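Local coordinates for protein ORF 37 (Human herpesvirus 8 type M, PDB 3FHD) that cuts DNA as both an endonuclease and an exonuclease, acting on double- and single-stranded substrates and processing branched viral DNA intermediates to promote production of packaged unit-length genomes, at residues A[53-61]-A[155-163]; A[424-434]-A[453-464]. All blocks are in the same frame, centred on the assembly; numbering follows the deposited sequence.

Interaction 1: residues A[53-61]-A[155-163]; sequences VLASLSFSK and PVWDALRDG. With SO4 (sulfate ion), chain B.
Leu54 presses its CD1 methyl against CB of Pro155 at 3.5 Å, tighter than ordinary van der Waals contact. The other branch, CD2, reaches Val156 CG1 at 4.0 Å, and one leucine covers the residues that lead into helix 157-161. One turn further on, the methyl of Ala159 fits beneath the end of helix 47-55, with Ala159 CB 3.3 Å from Leu54 O; the small side chain is consistent with the close approach of the backbones, 4.4 Å between the CA atoms of Ser58 and Ala159.

Asp162 has its CG turned opposite the backbone N (chi1 177°), which carries the carboxylate across to the start of helix 59-64. There OD2 is held twice by one residue: Ser60 N donates at 2.9 Å, nearly along the C-O bond, and Ser60 OG gives a very short bond of 2.5 Å. The other oxygen, OD1, is taken by Ser185 N. Ser58, in the N-cap position of the same helix, accepts from Lys61 N through its OG at 3.1 Å, almost straight at 166°. A water lies between the segments, accepting from Phe59 N at 2.9 Å and close to Ala159 O and Asp162 O, while Arg85 bonds Asp162 O and meets the Phe59 ring in a cation-pi contact.

Arg161 leaves on another side of its helix and donates through NH1 and NH2 to a sulfate, probably from the crystallisation liquor, that Ser167, Ser168 and Ser241 also bond. The contact is characteristic of a helical region: an N-capped helix start, whose Ser60 amide is also bonded by Asp162 just past the end of helix 157-161, ties the junction of helices 47-55 and 59-64 to that much later helix, away from the magnesium site.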
loop_
_atom_site.group_PDB
_atom_site.type_symbol
_atom_site.label_atom_id
_atom_site.label_comp_id
_atom_site.label_asym_id
_atom_site.label_seq_id
_atom_site.Cartn_x
_atom_site.Cartn_y
_atom_site.Cartn_z
ATOM N N VAL A 53 17.007 -17.024 6.697
ATOM C CA VAL A 53 17.866 -16.906 5.526
ATOM C C VAL A 53 17.270 -15.876 4.569
ATOM O O VAL A 53 17.978 -14.993 4.100
ATOM C CB VAL A 53 18.102 -18.270 4.819
ATOM C CG1 VAL A 53 18.611 -18.089 3.395
ATOM C CG2 VAL A 53 19.094 -19.103 5.615
ATOM N N LEU A 54 15.972 -15.967 4.318
ATOM C CA LEU A 54 15.334 -15.050 3.391
ATOM C C LEU A 54 15.339 -13.601 3.911
ATOM O O LEU A 54 15.551 -12.665 3.131
ATOM C CB LEU A 54 13.922 -15.540 3.045
ATOM C CG LEU A 54 13.881 -16.556 1.892
ATOM C CD1 LEU A 54 12.623 -17.367 1.952
ATOM C CD2 LEU A 54 13.951 -15.811 0.568
ATOM N N ALA A 55 15.132 -13.416 5.217
ATOM C CA ALA A 55 15.198 -12.053 5.790
ATOM C C ALA A 55 16.591 -11.453 5.583
ATOM O O ALA A 55 16.728 -10.246 5.470
ATOM C CB ALA A 55 14.816 -12.047 7.298
ATOM N N SER A 56 17.615 -12.306 5.497
ATOM C CA SER A 56 18.978 -11.827 5.238
ATOM C C SER A 56 19.298 -11.336 3.816
ATOM O O SER A 56 20.449 -10.966 3.536
ATOM C CB SER A 56 20.015 -12.868 5.655
ATOM O OG SER A 56 20.130 -13.902 4.682
ATOM N N LEU A 57 18.308 -11.360 2.929
ATOM C CA LEU A 57 18.505 -10.930 1.539
ATOM C C LEU A 57 18.038 -9.472 1.344
ATOM O O LEU A 57 17.727 -9.064 0.240
ATOM C CB LEU A 57 17.775 -11.887 0.596
ATOM C CG LEU A 57 18.247 -13.371 0.642
ATOM C CD1 LEU A 57 17.598 -14.166 -0.484
ATOM C CD2 LEU A 57 19.748 -13.485 0.558
ATOM N N SER A 58 17.986 -8.718 2.439
ATOM C CA SER A 58 17.507 -7.322 2.463
ATOM C C SER A 58 18.524 -6.320 1.870
ATOM O O SER A 58 19.713 -6.595 1.818
ATOM C CB SER A 58 17.212 -6.948 3.927
ATOM O OG SER A 58 18.424 -6.869 4.655
ATOM N N PHE A 59 18.061 -5.141 1.489
ATOM C CA PHE A 59 18.941 -4.047 1.053
ATOM C C PHE A 59 19.962 -3.705 2.174
ATOM O O PHE A 59 21.116 -3.445 1.890
ATOM C CB PHE A 59 18.069 -2.826 0.746
ATOM C CG PHE A 59 18.786 -1.675 -0.019
ATOM C CD1 PHE A 59 19.636 -1.920 -1.081
ATOM C CD2 PHE A 59 18.496 -0.349 0.293
ATOM C CE1 PHE A 59 20.280 -0.856 -1.779
ATOM C CE2 PHE A 59 19.130 0.736 -0.435
ATOM C CZ PHE A 59 19.984 0.461 -1.476
ATOM N N SER A 60 19.522 -3.695 3.431
ATOM C CA SER A 60 20.408 -3.356 4.563
ATOM C C SER A 60 21.582 -4.333 4.664
ATOM O O SER A 60 22.742 -3.902 4.779
ATOM C CB SER A 60 19.611 -3.261 5.878
ATOM O OG SER A 60 18.577 -2.267 5.781
ATOM N N LYS A 61 21.295 -5.639 4.601
ATOM C CA LYS A 61 22.346 -6.641 4.678
ATOM C C LYS A 61 23.244 -6.606 3.430
ATOM O O LYS A 61 24.443 -6.847 3.512
ATOM C CB LYS A 61 21.756 -8.040 4.884
ATOM C CG LYS A 61 21.008 -8.244 6.221
ATOM C CD LYS A 61 21.898 -8.070 7.436
ATOM C CE LYS A 61 21.276 -8.728 8.702
ATOM N NZ LYS A 61 19.826 -8.355 8.934
ATOM N N PRO A 155 7.825 -15.437 -0.328
ATOM C CA PRO A 155 8.879 -15.484 0.690
ATOM C C PRO A 155 9.909 -14.350 0.661
ATOM O O PRO A 155 10.664 -14.215 1.631
ATOM C CB PRO A 155 9.580 -16.817 0.392
ATOM C CG PRO A 155 9.339 -17.016 -1.071
ATOM C CD PRO A 155 7.919 -16.579 -1.265
ATOM N N VAL A 156 9.942 -13.541 -0.402
ATOM C CA VAL A 156 10.882 -12.406 -0.453
ATOM C C VAL A 156 10.253 -11.068 -0.063
ATOM O O VAL A 156 10.970 -10.086 -0.007
ATOM C CB VAL A 156 11.649 -12.266 -1.821
ATOM C CG1 VAL A 156 12.183 -13.643 -2.288
ATOM C CG2 VAL A 156 10.792 -11.568 -2.898
ATOM N N TRP A 157 8.941 -11.051 0.226
ATOM C CA TRP A 157 8.178 -9.825 0.598
ATOM C C TRP A 157 8.892 -8.937 1.620
ATOM O O TRP A 157 9.134 -7.754 1.345
ATOM C CB TRP A 157 6.768 -10.203 1.135
ATOM C CG TRP A 157 5.795 -9.070 1.186
ATOM C CD1 TRP A 157 5.202 -8.544 2.299
ATOM C CD2 TRP A 157 5.266 -8.336 0.060
ATOM N NE1 TRP A 157 4.359 -7.511 1.934
ATOM C CE2 TRP A 157 4.378 -7.368 0.570
ATOM C CE3 TRP A 157 5.468 -8.405 -1.331
ATOM C CZ2 TRP A 157 3.665 -6.473 -0.271
ATOM C CZ3 TRP A 157 4.761 -7.503 -2.175
ATOM C CH2 TRP A 157 3.891 -6.539 -1.623
ATOM N N ASP A 158 9.208 -9.508 2.788
ATOM C CA ASP A 158 9.795 -8.748 3.907
ATOM C C ASP A 158 11.178 -8.227 3.519
ATOM O O ASP A 158 11.466 -7.068 3.746
ATOM C CB ASP A 158 9.876 -9.576 5.188
ATOM C CG ASP A 158 8.497 -9.833 5.822
ATOM O OD1 ASP A 158 7.555 -9.044 5.569
ATOM O OD2 ASP A 158 8.369 -10.823 6.582
ATOM N N ALA A 159 12.001 -9.079 2.912
ATOM C CA ALA A 159 13.352 -8.692 2.500
ATOM C C ALA A 159 13.393 -7.543 1.497
ATOM O O ALA A 159 14.190 -6.592 1.637
ATOM C CB ALA A 159 14.111 -9.925 1.941
ATOM N N LEU A 160 12.490 -7.597 0.509
ATOM C CA LEU A 160 12.408 -6.614 -0.571
ATOM C C LEU A 160 11.934 -5.217 -0.060
ATOM O O LEU A 160 12.405 -4.160 -0.523
ATOM C CB LEU A 160 11.406 -7.147 -1.607
ATOM C CG LEU A 160 11.144 -6.194 -2.781
ATOM C CD1 LEU A 160 12.400 -5.892 -3.604
ATOM C CD2 LEU A 160 9.993 -6.714 -3.707
ATOM N N ARG A 161 11.033 -5.237 0.928
ATOM C CA ARG A 161 10.514 -4.018 1.526
ATOM C C ARG A 161 11.497 -3.264 2.458
ATOM O O ARG A 161 11.307 -2.060 2.746
ATOM C CB ARG A 161 9.189 -4.321 2.227
ATOM C CG ARG A 161 8.115 -4.732 1.218
ATOM C CD ARG A 161 6.943 -5.414 1.957
ATOM N NE ARG A 161 6.391 -4.509 2.966
ATOM C CZ ARG A 161 5.399 -3.644 2.739
ATOM N NH1 ARG A 161 4.811 -3.587 1.554
ATOM N NH2 ARG A 161 4.988 -2.828 3.695
ATOM N N ASP A 162 12.538 -3.942 2.885
ATOM C CA ASP A 162 13.561 -3.320 3.739
ATOM C C ASP A 162 14.238 -2.161 2.983
ATOM O O ASP A 162 14.443 -2.248 1.742
ATOM C CB ASP A 162 14.586 -4.354 4.181
ATOM C CG ASP A 162 15.708 -3.715 5.005
ATOM O OD1 ASP A 162 15.426 -3.365 6.158
ATOM O OD2 ASP A 162 16.815 -3.460 4.477
ATOM N N GLY A 163 14.506 -1.059 3.703
ATOM C CA GLY A 163 15.203 0.105 3.152
ATOM C C GLY A 163 14.295 1.071 2.392
ATOM O O GLY A 163 14.748 2.043 1.810
HETATM S S SO4 B . 2.351 -0.799 1.686
HETATM O O1 SO4 B . 3.242 -0.461 2.785
HETATM O O2 SO4 B . 0.968 -0.783 2.174
HETATM O O3 SO4 B . 2.546 0.225 0.680
HETATM O O4 SO4 B . 2.754 -2.050 1.098
HETATM O O HOH W 1 15.397 -4.586 0.636
#

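Interaction 2: residues A[424-434]-A[453-464]; sequences YYIATGFFRKR and VEIPTLLIVTPV
Val453 O is gripped side-on by the guanidinium of Arg434, which brings two nitrogens to this one oxygen: NE at 2.9 Å and NH2 at 3.1 Å. The oxygen lies near the guanidinium plane, so the paired bonds limit rotation of the group, and the extended chain of Arg434 passes Ile455 CD1 with its CG on the way. Beside it, Lys433 NZ and Glu454 OE2 form a long, weak salt bridge.

Arg432 starts with CG between its backbone N and carbonyl carbon (chi1 75°), then runs straight alongside Ile455, whose CD1 lies 3.6 Å from Arg432 NH2, over one guanidinium face. Asp438 and Asp369 engage the two terminal nitrogens in salt bridges, probably keeping the buried charge balanced.

The backbones form an antiparallel pair in the central mixed sheet of the PD-(D/E)XK nuclease fold, with 423-432 also bonded to strand 262-269, which carries the magnesium ligands Glu266 and Ile267. A classic beta bulge interrupts the register where Thr457 and Leu458 both face Phe430: Thr457 N donates to Phe430 O at 2.9 Å and Phe430 N to Leu458 O.

Leu458 CD2 sits over one face of the Phe430 ring, 4.0 Å from its centroid in a CH-pi contact, while Ile460 CD1 approaches ring atom CE2. On the other face of the sheet, that of Tyr425 and Val461, Tyr425 CD1 meets Val461 CG1 at 3.6 Å, and the tyrosine ring stacks on Tyr265. A water links Ile426 O with the hydroxyls of Thr428 and Thr462, which also bond to Tyr325 and Ser362 respectively.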
loop_
_atom_site.group_PDB
_atom_site.type_symbol
_atom_site.label_atom_id
_atom_site.label_comp_id
_atom_site.label_asym_id
_atom_site.label_seq_id
_atom_site.Cartn_x
_atom_site.Cartn_y
_atom_site.Cartn_z
ATOM N N TYR A 424 -8.838 8.235 -6.062
ATOM C CA TYR A 424 -8.403 7.437 -4.880
ATOM C C TYR A 424 -9.502 7.366 -3.839
ATOM O O TYR A 424 -10.287 8.323 -3.666
ATOM C CB TYR A 424 -7.108 8.005 -4.268
ATOM C CG TYR A 424 -6.032 8.093 -5.312
ATOM C CD1 TYR A 424 -5.261 6.960 -5.652
ATOM C CD2 TYR A 424 -5.857 9.286 -6.043
ATOM C CE1 TYR A 424 -4.316 7.048 -6.683
ATOM C CE2 TYR A 424 -4.905 9.377 -7.062
ATOM C CZ TYR A 424 -4.156 8.263 -7.386
ATOM O OH TYR A 424 -3.217 8.388 -8.395
ATOM N N TYR A 425 -9.572 6.228 -3.157
ATOM C CA TYR A 425 -10.625 5.966 -2.165
ATOM C C TYR A 425 -10.096 5.124 -1.021
ATOM O O TYR A 425 -9.157 4.321 -1.187
ATOM C CB TYR A 425 -11.788 5.191 -2.795
ATOM C CG TYR A 425 -12.367 5.826 -4.053
ATOM C CD1 TYR A 425 -13.401 6.765 -3.984
ATOM C CD2 TYR A 425 -11.860 5.488 -5.297
ATOM C CE1 TYR A 425 -13.926 7.351 -5.163
ATOM C CE2 TYR A 425 -12.353 6.044 -6.458
ATOM C CZ TYR A 425 -13.385 6.975 -6.396
ATOM O OH TYR A 425 -13.838 7.504 -7.584
ATOM N N ILE A 426 -10.702 5.312 0.152
ATOM C CA ILE A 426 -10.572 4.339 1.215
ATOM C C ILE A 426 -11.885 3.569 1.265
ATOM O O ILE A 426 -12.963 4.169 1.363
ATOM C CB ILE A 426 -10.269 4.985 2.560
ATOM C CG1 ILE A 426 -8.882 5.651 2.529
ATOM C CG2 ILE A 426 -10.352 3.943 3.700
ATOM C CD1 ILE A 426 -8.709 6.747 3.614
ATOM N N ALA A 427 -11.770 2.237 1.173
ATOM C CA ALA A 427 -12.918 1.332 1.256
ATOM C C ALA A 427 -12.912 0.643 2.626
ATOM O O ALA A 427 -12.056 -0.177 2.893
ATOM C CB ALA A 427 -12.850 0.306 0.166
ATOM N N THR A 428 -13.910 0.960 3.451
ATOM C CA THR A 428 -13.976 0.488 4.821
ATOM C C THR A 428 -15.060 -0.569 4.920
ATOM O O THR A 428 -16.215 -0.275 4.609
ATOM C CB THR A 428 -14.337 1.649 5.778
ATOM O OG1 THR A 428 -13.280 2.623 5.794
ATOM C CG2 THR A 428 -14.509 1.138 7.187
ATOM N N GLY A 429 -14.676 -1.777 5.347
ATOM C CA GLY A 429 -15.609 -2.879 5.559
ATOM C C GLY A 429 -15.960 -3.101 7.026
ATOM O O GLY A 429 -15.118 -2.955 7.894
ATOM N N PHE A 430 -17.215 -3.468 7.279
ATOM C CA PHE A 430 -17.750 -3.731 8.617
ATOM C C PHE A 430 -18.326 -5.120 8.560
ATOM O O PHE A 430 -18.811 -5.558 7.486
ATOM C CB PHE A 430 -18.854 -2.740 8.983
ATOM C CG PHE A 430 -18.382 -1.314 9.132
ATOM C CD1 PHE A 430 -18.090 -0.788 10.389
ATOM C CD2 PHE A 430 -18.240 -0.490 8.013
ATOM C CE1 PHE A 430 -17.650 0.514 10.537
ATOM C CE2 PHE A 430 -17.814 0.833 8.154
ATOM C CZ PHE A 430 -17.507 1.334 9.416
ATOM N N PHE A 431 -18.253 -5.824 9.686
ATOM C CA PHE A 431 -18.515 -7.269 9.711
ATOM C C PHE A 431 -19.347 -7.700 10.919
ATOM O O PHE A 431 -19.473 -6.955 11.903
ATOM C CB PHE A 431 -17.199 -8.079 9.675
ATOM C CG PHE A 431 -16.411 -7.925 8.402
ATOM C CD1 PHE A 431 -16.577 -8.818 7.343
ATOM C CD2 PHE A 431 -15.490 -6.892 8.263
ATOM C CE1 PHE A 431 -15.839 -8.684 6.157
ATOM C CE2 PHE A 431 -14.756 -6.750 7.065
ATOM C CZ PHE A 431 -14.956 -7.653 6.011
ATOM N N ARG A 432 -19.908 -8.906 10.813
ATOM C CA ARG A 432 -20.564 -9.583 11.923
ATOM C C ARG A 432 -20.141 -11.056 12.059
ATOM O O ARG A 432 -19.735 -11.708 11.082
ATOM C CB ARG A 432 -22.094 -9.435 11.851
ATOM C CG ARG A 432 -22.792 -10.301 10.793
ATOM C CD ARG A 432 -24.316 -10.229 10.963
ATOM N NE ARG A 432 -25.048 -11.016 9.951
ATOM C CZ ARG A 432 -25.183 -12.341 9.968
ATOM N NH1 ARG A 432 -24.618 -13.076 10.924
ATOM N NH2 ARG A 432 -25.901 -12.949 9.017
ATOM N N LYS A 433 -20.206 -11.559 13.291
ATOM C CA LYS A 433 -19.997 -12.972 13.544
ATOM C C LYS A 433 -21.072 -13.824 12.861
ATOM O O LYS A 433 -22.242 -13.418 12.738
ATOM C CB LYS A 433 -19.983 -13.259 15.051
ATOM C CG LYS A 433 -18.801 -12.646 15.843
ATOM C CD LYS A 433 -17.423 -13.073 15.258
ATOM C CE LYS A 433 -16.263 -12.719 16.216
ATOM N NZ LYS A 433 -14.916 -13.050 15.623
ATOM N N ARG A 434 -20.661 -15.009 12.419
ATOM C CA ARG A 434 -21.599 -16.044 11.987
ATOM C C ARG A 434 -22.326 -16.637 13.178
ATOM O O ARG A 434 -21.743 -16.818 14.249
ATOM C CB ARG A 434 -20.879 -17.155 11.239
ATOM C CG ARG A 434 -20.370 -16.734 9.928
ATOM C CD ARG A 434 -19.642 -17.909 9.310
ATOM N NE ARG A 434 -18.875 -17.500 8.142
ATOM C CZ ARG A 434 -19.231 -17.792 6.895
ATOM N NH1 ARG A 434 -20.346 -18.503 6.679
ATOM N NH2 ARG A 434 -18.477 -17.387 5.876
ATOM N N VAL A 453 -14.416 -17.038 7.643
ATOM C CA VAL A 453 -14.377 -15.562 7.700
ATOM C C VAL A 453 -15.742 -14.962 8.109
ATOM O O VAL A 453 -16.812 -15.501 7.747
ATOM C CB VAL A 453 -13.846 -14.916 6.371
ATOM C CG1 VAL A 453 -14.784 -15.172 5.195
ATOM C CG2 VAL A 453 -13.610 -13.415 6.534
ATOM N N GLU A 454 -15.692 -13.855 8.861
ATOM C CA GLU A 454 -16.890 -13.090 9.244
ATOM C C GLU A 454 -17.712 -12.606 8.038
ATOM O O GLU A 454 -17.210 -12.478 6.921
ATOM C CB GLU A 454 -16.503 -11.902 10.115
ATOM C CG GLU A 454 -15.926 -12.290 11.455
ATOM C CD GLU A 454 -14.412 -12.595 11.427
ATOM O OE1 GLU A 454 -13.752 -12.646 10.335
ATOM O OE2 GLU A 454 -13.882 -12.793 12.542
ATOM N N ILE A 455 -18.980 -12.327 8.289
ATOM C CA ILE A 455 -19.910 -11.856 7.261
ATOM C C ILE A 455 -19.874 -10.324 7.104
ATOM O O ILE A 455 -20.084 -9.614 8.086
ATOM C CB ILE A 455 -21.346 -12.329 7.618
ATOM C CG1 ILE A 455 -21.463 -13.859 7.453
ATOM C CG2 ILE A 455 -22.429 -11.581 6.812
ATOM C CD1 ILE A 455 -22.734 -14.450 8.122
ATOM N N PRO A 456 -19.637 -9.817 5.870
ATOM C CA PRO A 456 -19.704 -8.365 5.641
ATOM C C PRO A 456 -21.129 -7.819 5.720
ATOM O O PRO A 456 -22.079 -8.421 5.182
ATOM C CB PRO A 456 -19.118 -8.179 4.244
ATOM C CG PRO A 456 -19.318 -9.502 3.559
ATOM C CD PRO A 456 -19.312 -10.561 4.636
ATOM N N THR A 457 -21.260 -6.681 6.393
ATOM C CA THR A 457 -22.550 -6.051 6.628
ATOM C C THR A 457 -22.665 -4.676 5.972
ATOM O O THR A 457 -23.754 -4.274 5.557
ATOM C CB THR A 457 -22.824 -5.861 8.148
ATOM O OG1 THR A 457 -21.775 -5.055 8.699
ATOM C CG2 THR A 457 -22.885 -7.207 8.884
ATOM N N LEU A 458 -21.547 -3.959 5.895
ATOM C CA LEU A 458 -21.558 -2.559 5.507
ATOM C C LEU A 458 -20.250 -2.209 4.829
ATOM O O LEU A 458 -19.180 -2.657 5.265
ATOM C CB LEU A 458 -21.727 -1.709 6.757
ATOM C CG LEU A 458 -21.966 -0.197 6.711
ATOM C CD1 LEU A 458 -23.390 0.115 6.232
ATOM C CD2 LEU A 458 -21.737 0.366 8.137
ATOM N N LEU A 459 -20.349 -1.406 3.771
ATOM C CA LEU A 459 -19.195 -0.896 3.028
ATOM C C LEU A 459 -19.307 0.624 2.901
ATOM O O LEU A 459 -20.337 1.155 2.487
ATOM C CB LEU A 459 -19.095 -1.567 1.648
ATOM C CG LEU A 459 -17.898 -1.196 0.743
ATOM C CD1 LEU A 459 -16.592 -1.704 1.295
ATOM C CD2 LEU A 459 -18.104 -1.695 -0.688
ATOM N N ILE A 460 -18.259 1.334 3.291
ATOM C CA ILE A 460 -18.212 2.777 3.085
ATOM C C ILE A 460 -17.042 3.099 2.136
ATOM O O ILE A 460 -15.939 2.615 2.355
ATOM C CB ILE A 460 -18.037 3.505 4.415
ATOM C CG1 ILE A 460 -19.207 3.131 5.372
ATOM C CG2 ILE A 460 -17.935 5.016 4.187
ATOM C CD1 ILE A 460 -19.275 3.973 6.625
ATOM N N VAL A 461 -17.309 3.893 1.101
ATOM C CA VAL A 461 -16.278 4.302 0.157
ATOM C C VAL A 461 -16.140 5.811 0.281
ATOM O O VAL A 461 -17.112 6.555 0.091
ATOM C CB VAL A 461 -16.591 3.855 -1.305
ATOM C CG1 VAL A 461 -15.517 4.369 -2.284
ATOM C CG2 VAL A 461 -16.693 2.319 -1.407
ATOM N N THR A 462 -14.931 6.240 0.636
ATOM C CA THR A 462 -14.608 7.625 0.904
ATOM C C THR A 462 -13.526 8.102 -0.087
ATOM O O THR A 462 -12.437 7.517 -0.124
ATOM C CB THR A 462 -14.104 7.765 2.378
ATOM O OG1 THR A 462 -15.127 7.299 3.281
ATOM C CG2 THR A 462 -13.771 9.205 2.719
ATOM N N PRO A 463 -13.822 9.152 -0.893
ATOM C CA PRO A 463 -12.827 9.764 -1.795
ATOM C C PRO A 463 -11.675 10.451 -1.035
ATOM O O PRO A 463 -11.855 10.902 0.117
ATOM C CB PRO A 463 -13.649 10.799 -2.596
ATOM C CG PRO A 463 -14.833 11.057 -1.807
ATOM C CD PRO A 463 -15.142 9.799 -1.027
ATOM N N VAL A 464 -10.496 10.496 -1.656
ATOM C CA VAL A 464 -9.338 11.199 -1.098
ATOM C C VAL A 464 -8.687 12.009 -2.241
ATOM O O VAL A 464 -8.373 11.459 -3.279
ATOM C CB VAL A 464 -8.252 10.233 -0.495
ATOM C CG1 VAL A 464 -7.227 11.052 0.330
ATOM C CG2 VAL A 464 -8.873 9.138 0.419
HETATM O O HOH W 2 -9.193 11.182 -5.835
HETATM O O HOH W 3 -14.288 4.681 4.009
#

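Overall arrangement
Read from the N terminus, the chain first closes a largely helical loop of 93 residues when 155-163 returns to 53-61, tying the junction of helices 47-55 and 59-64 to helix 157-161. It then passes through helix 203-217 and the metal-binding strand 262-269 before reaching interaction 2, where 453-464 folds back on 424-434 across only 18 residues. The two closures come in series, neither nesting nor crossing. The centres of interaction 1 and interaction 2 are about 32 Å apart. They lie on opposite sides of the chain's centre and do not touch. One joins helices of the N-terminal region; the other pairs neighbouring strands in the sheet beside the magnesium ion.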